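Local coordinates for HNH nuclease domain-containing protein (Streptomyces coelicolor, PDB 5ZMO), which recognises the sulfur of phosphorothioated DNA through its sulfur-binding domain, one part of a type IV restriction enzyme that probably cuts DNA with an HNH nuclease, at residues T8-R12 with L118-D122; A133-A138 with L158-L162. All coordinates share one frame; numbering follows the deposited sequence.

How the contacts relate
The chain opens with helix 9-14, and contact 1 (8-12 with 118-122) brings its first turn against the first turn of helix 120-128, closing a loop of 105 residues that holds all the strands of the domain and about half of whose residues are helical. Contact 2 (133-138 with 158-162) begins after contact 1 has closed, so the two stand in series without crossing. It folds the C-terminal tail, past helix 152-155, back onto helix 130-144. Helices 120-128 and 130-144 are consecutive, and F9 of contact 1 also packs on A136 of contact 2. Helix 130-144 is therefore touched by both chain ends, the centres of the contacts lying about 15 Å apart.

Contact 1 (T8-R12 with L118-D122); sequences TFHRR and LREDD
OD2 of D122 is gripped by two arginines: NH2 of R12 reaches it at 2.8 Å, and NH2 of R119 adds a weak bond at 3.2 Å. The motif is a bidentate, end-on arginine–carboxylate salt bridge joining the first turns of two helices far apart in sequence, at the heart of a network of R12, R119, D121 and D122. The second prong runs from NH1 of R12 to OD1 of D122, 2.9 Å long and almost straight at 177°. Both oxygens offer their syn lone pairs, and carboxylate and guanidinium are nearly coplanar, 17° apart. Arginine suits position 12 because its flat head can serve this aspartate and also donate to the carbonyls of K7 and D85, which together fix its rotation. R119 brings its guanidinium over one face of the R12 head, tilted and offset toward the rim, a like-charge pairing that D121 and D122 probably offset; NH2 of R119 lies 2.6 Å from OD1 of D121. F9 supplies the apolar flank, its CG anti to the backbone N (chi1 179°), which carries the ring toward L118 and D122. L86 and L126 also pack on this phenyl group. The ring meets the buried carboxylate obliquely, with CD1 of F9 3.4 Å from CG of D122.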
loop_
_atom_site.group_PDB
_atom_site.type_symbol
_atom_site.label_atom_id
_atom_site.label_comp_id
_atom_site.label_asym_id
_atom_site.label_seq_id
_atom_site.Cartn_x
_atom_site.Cartn_y
_atom_site.Cartn_z
ATOM N N THR A 8 -13.827 -10.582 3.008
ATOM C CA THR A 8 -12.711 -11.090 2.173
ATOM C C THR A 8 -11.690 -9.994 1.911
ATOM O O THR A 8 -12.020 -8.787 1.930
ATOM C CB THR A 8 -13.135 -11.620 0.797
ATOM O OG1 THR A 8 -13.843 -10.613 0.049
ATOM C CG2 THR A 8 -13.989 -12.891 0.906
ATOM N N PHE A 9 -10.467 -10.424 1.578
ATOM C CA PHE A 9 -9.442 -9.439 1.163
ATOM C C PHE A 9 -9.912 -8.649 -0.066
ATOM O O PHE A 9 -9.845 -7.407 -0.111
ATOM C CB PHE A 9 -8.149 -10.166 0.844
ATOM C CG PHE A 9 -7.024 -9.239 0.374
ATOM C CD1 PHE A 9 -6.411 -8.356 1.273
ATOM C CD2 PHE A 9 -6.583 -9.260 -0.941
ATOM C CE1 PHE A 9 -5.342 -7.571 0.874
ATOM C CE2 PHE A 9 -5.530 -8.472 -1.346
ATOM C CZ PHE A 9 -4.917 -7.608 -0.452
ATOM N N HIS A 10 -10.408 -9.363 -1.098
ATOM C CA HIS A 10 -11.023 -8.715 -2.296
ATOM C C HIS A 10 -12.046 -7.630 -1.937
ATOM O O HIS A 10 -12.000 -6.520 -2.503
ATOM C CB HIS A 10 -11.712 -9.744 -3.179
ATOM C CG HIS A 10 -12.217 -9.174 -4.474
ATOM N ND1 HIS A 10 -11.433 -9.083 -5.614
ATOM C CD2 HIS A 10 -13.400 -8.616 -4.783
ATOM C CE1 HIS A 10 -12.152 -8.553 -6.587
ATOM N NE2 HIS A 10 -13.347 -8.247 -6.102
ATOM N N ARG A 11 -12.937 -7.941 -1.004
ATOM C CA ARG A 11 -13.972 -6.964 -0.579
ATOM C C ARG A 11 -13.355 -5.799 0.184
ATOM O O ARG A 11 -13.729 -4.621 -0.027
ATOM C CB ARG A 11 -15.048 -7.594 0.317
ATOM C CG ARG A 11 -16.189 -6.627 0.657
ATOM C CD ARG A 11 -17.432 -7.373 1.134
ATOM N NE ARG A 11 -18.110 -8.006 -0.002
ATOM C CZ ARG A 11 -18.944 -7.377 -0.831
ATOM N NH1 ARG A 11 -19.269 -6.085 -0.655
ATOM N NH2 ARG A 11 -19.477 -8.045 -1.847
ATOM N N ARG A 12 -12.438 -6.104 1.083
ATOM C CA ARG A 12 -11.755 -5.003 1.827
ATOM C C ARG A 12 -11.022 -4.042 0.896
ATOM O O ARG A 12 -11.091 -2.838 1.062
ATOM C CB ARG A 12 -10.921 -5.551 2.970
ATOM C CG ARG A 12 -11.792 -5.980 4.175
ATOM C CD ARG A 12 -11.083 -6.572 5.356
ATOM N NE ARG A 12 -10.720 -7.998 5.095
ATOM C CZ ARG A 12 -9.512 -8.465 4.846
ATOM N NH1 ARG A 12 -9.327 -9.802 4.661
ATOM N NH2 ARG A 12 -8.437 -7.683 4.859
ATOM N N LEU A 118 0.891 -6.257 5.312
ATOM C CA LEU A 118 -0.431 -6.880 5.209
ATOM C C LEU A 118 -0.701 -7.722 6.485
ATOM O O LEU A 118 0.225 -8.168 7.148
ATOM C CB LEU A 118 -0.496 -7.812 3.982
ATOM C CG LEU A 118 -0.371 -7.052 2.652
ATOM C CD1 LEU A 118 -0.182 -8.066 1.529
ATOM C CD2 LEU A 118 -1.526 -6.161 2.312
ATOM N N ARG A 119 -1.970 -7.890 6.783
ATOM C CA ARG A 119 -2.415 -8.906 7.759
ATOM C C ARG A 119 -1.910 -10.326 7.385
ATOM O O ARG A 119 -1.751 -10.628 6.207
ATOM C CB ARG A 119 -3.895 -8.907 7.830
ATOM C CG ARG A 119 -4.472 -7.710 8.575
ATOM C CD ARG A 119 -5.767 -7.255 7.964
ATOM N NE ARG A 119 -7.008 -7.705 8.584
ATOM C CZ ARG A 119 -7.692 -8.815 8.291
ATOM N NH1 ARG A 119 -8.826 -9.051 8.928
ATOM N NH2 ARG A 119 -7.261 -9.714 7.418
ATOM N N GLU A 120 -1.674 -11.174 8.380
ATOM C CA GLU A 120 -1.102 -12.513 8.102
ATOM C C GLU A 120 -2.005 -13.339 7.193
ATOM O O GLU A 120 -1.515 -14.013 6.255
ATOM C CB GLU A 120 -0.752 -13.328 9.383
ATOM C CG GLU A 120 -0.017 -14.631 9.039
ATOM C CD GLU A 120 0.247 -15.574 10.210
ATOM O OE1 GLU A 120 0.343 -15.071 11.368
ATOM O OE2 GLU A 120 0.346 -16.824 9.947
ATOM N N ASP A 121 -3.284 -13.353 7.495
ATOM C CA ASP A 121 -4.248 -14.134 6.687
ATOM C C ASP A 121 -4.278 -13.676 5.230
ATOM O O ASP A 121 -4.266 -14.469 4.311
ATOM C CB ASP A 121 -5.639 -14.118 7.313
ATOM C CG ASP A 121 -6.232 -12.700 7.538
ATOM O OD1 ASP A 121 -5.579 -11.665 7.279
ATOM O OD2 ASP A 121 -7.413 -12.620 7.969
ATOM N N ASP A 122 -4.232 -12.369 5.013
ATOM C CA ASP A 122 -4.150 -11.835 3.639
ATOM C C ASP A 122 -2.849 -12.186 2.940
ATOM O O ASP A 122 -2.876 -12.589 1.771
ATOM C CB ASP A 122 -4.408 -10.328 3.634
ATOM C CG ASP A 122 -5.728 -9.966 4.206
ATOM O OD1 ASP A 122 -6.702 -10.769 4.043
ATOM O OD2 ASP A 122 -5.873 -8.791 4.720
#

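Contact 2 (A133-A138 with L158-L162)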
loop_
_atom_site.group_PDB
_atom_site.type_symbol
_atom_site.label_atom_id
_atom_site.label_comp_id
_atom_site.label_asym_id
_atom_site.label_seq_id
_atom_site.Cartn_x
_atom_site.Cartn_y
_atom_site.Cartn_z
ATOM N N ALA A 133 -4.355 -13.144 -5.814
ATOM C CA ALA A 133 -3.488 -11.974 -5.918
ATOM C C ALA A 133 -3.678 -11.197 -7.247
ATOM O O ALA A 133 -3.792 -9.977 -7.263
ATOM C CB ALA A 133 -2.047 -12.383 -5.746
ATOM N N ALA A 134 -3.563 -11.924 -8.355
ATOM C CA ALA A 134 -3.851 -11.387 -9.699
ATOM C C ALA A 134 -5.197 -10.591 -9.736
ATOM O O ALA A 134 -5.231 -9.453 -10.209
ATOM C CB ALA A 134 -3.856 -12.524 -10.727
ATOM N N SER A 135 -6.292 -11.156 -9.236
ATOM C CA SER A 135 -7.590 -10.497 -9.361
ATOM C C SER A 135 -7.656 -9.281 -8.485
ATOM O O SER A 135 -8.158 -8.253 -8.922
ATOM C CB SER A 135 -8.761 -11.441 -9.066
ATOM O OG SER A 135 -8.901 -11.658 -7.694
ATOM N N ALA A 136 -7.098 -9.360 -7.272
ATOM C CA ALA A 136 -7.003 -8.146 -6.438
ATOM C C ALA A 136 -6.124 -7.035 -7.086
ATOM O O ALA A 136 -6.505 -5.861 -7.078
ATOM C CB ALA A 136 -6.508 -8.455 -5.023
ATOM N N ALA A 137 -4.965 -7.382 -7.654
ATOM C CA ALA A 137 -4.076 -6.359 -8.245
ATOM C C ALA A 137 -4.755 -5.782 -9.571
ATOM O O ALA A 137 -4.808 -4.574 -9.775
ATOM C CB ALA A 137 -2.728 -6.963 -8.577
ATOM N N ALA A 138 -5.364 -6.667 -10.358
ATOM C CA ALA A 138 -6.102 -6.289 -11.601
ATOM C C ALA A 138 -7.262 -5.382 -11.277
ATOM O O ALA A 138 -7.496 -4.409 -11.973
ATOM C CB ALA A 138 -6.589 -7.498 -12.351
ATOM N N LEU A 158 4.576 -7.036 -10.774
ATOM C CA LEU A 158 3.358 -7.702 -11.093
ATOM C C LEU A 158 3.332 -8.194 -12.557
ATOM O O LEU A 158 2.324 -8.699 -13.000
ATOM C CB LEU A 158 2.214 -6.723 -10.865
ATOM C CG LEU A 158 2.059 -6.176 -9.437
ATOM C CD1 LEU A 158 0.969 -5.140 -9.473
ATOM C CD2 LEU A 158 1.651 -7.248 -8.483
ATOM N N HIS A 159 4.432 -8.047 -13.278
ATOM C CA HIS A 159 4.467 -8.438 -14.694
ATOM C C HIS A 159 4.186 -9.947 -14.911
ATOM O O HIS A 159 3.319 -10.343 -15.706
ATOM C CB HIS A 159 5.793 -8.048 -15.328
ATOM C CG HIS A 159 5.826 -8.263 -16.817
ATOM N ND1 HIS A 159 5.437 -7.290 -17.717
ATOM C CD2 HIS A 159 6.170 -9.342 -17.554
ATOM C CE1 HIS A 159 5.570 -7.756 -18.947
ATOM N NE2 HIS A 159 6.005 -9.002 -18.874
ATOM N N GLU A 160 4.892 -10.792 -14.183
ATOM C CA GLU A 160 4.683 -12.253 -14.301
ATOM C C GLU A 160 3.277 -12.632 -13.781
ATOM O O GLU A 160 2.541 -13.395 -14.429
ATOM C CB GLU A 160 5.811 -13.014 -13.576
ATOM C CG GLU A 160 7.130 -13.105 -14.378
ATOM C CD GLU A 160 7.717 -11.750 -14.833
ATOM O OE1 GLU A 160 7.954 -10.863 -13.970
ATOM O OE2 GLU A 160 7.948 -11.554 -16.054
ATOM N N LEU A 161 2.867 -12.024 -12.663
ATOM C CA LEU A 161 1.581 -12.312 -12.058
ATOM C C LEU A 161 0.459 -12.081 -13.045
ATOM O O LEU A 161 -0.400 -12.941 -13.181
ATOM C CB LEU A 161 1.362 -11.476 -10.776
ATOM C CG LEU A 161 0.025 -11.611 -10.035
ATOM C CD1 LEU A 161 -0.050 -12.934 -9.299
ATOM C CD2 LEU A 161 -0.167 -10.475 -9.038
ATOM N N LEU A 162 0.493 -10.938 -13.737
ATOM C CA LEU A 162 -0.582 -10.507 -14.602
ATOM C C LEU A 162 -0.236 -10.980 -16.032
ATOM O O LEU A 162 0.192 -10.230 -16.888
ATOM C CB LEU A 162 -0.834 -9.014 -14.403
ATOM C CG LEU A 162 -1.377 -8.707 -13.000
ATOM C CD1 LEU A 162 -1.513 -7.239 -12.612
ATOM C CD2 LEU A 162 -2.716 -9.352 -12.825
#
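One full helical turn and more, A133-A138, faces a short loop, L158-L162, whose residues 159-161 take helical backbone angles, with CA of A134 and CA of L162 6.0 Å apart. The helix keeps its regular bonds, N of A137 to O of A133 and N of A138 to O of A134, while in the loop one bond, N of L162 to O of L158, closes the turn at 3.0 Å. No hydrogen bond passes between the segments; the join is made by alanine methyls and leucine branches. L161 and L162 do most of the work. With CG anti to its backbone N (chi1 178°), L161 spreads its fork over the start of the segment: CD2 lies 3.8 Å from the backbone N of A134, and CD1 approaches CB of A133 at 4.1 Å. This is leucine-on-alanine packing of a C-terminal tail against helix 130-144, at the edge of the sulfur-binding domain and about 19 Å, at the nearest atom, from the bound DNA. Alanine suits the helix because its lone methyl lets the leucine branches come down close to the backbone. L162 arrives beside L161, its CD2 3.6 Å from O of A134, a carbonyl already engaged in the helix by N of A138. The same CD2 also meets CB of A134 and CB of A138. Further along, CB of A137 is approached by three leucines, among them L158 through CD1 at 4.2 Å. Helix 28-41 borders the deeper side: V41 touches A133 and L161, and L34 packs on both A137 and L158.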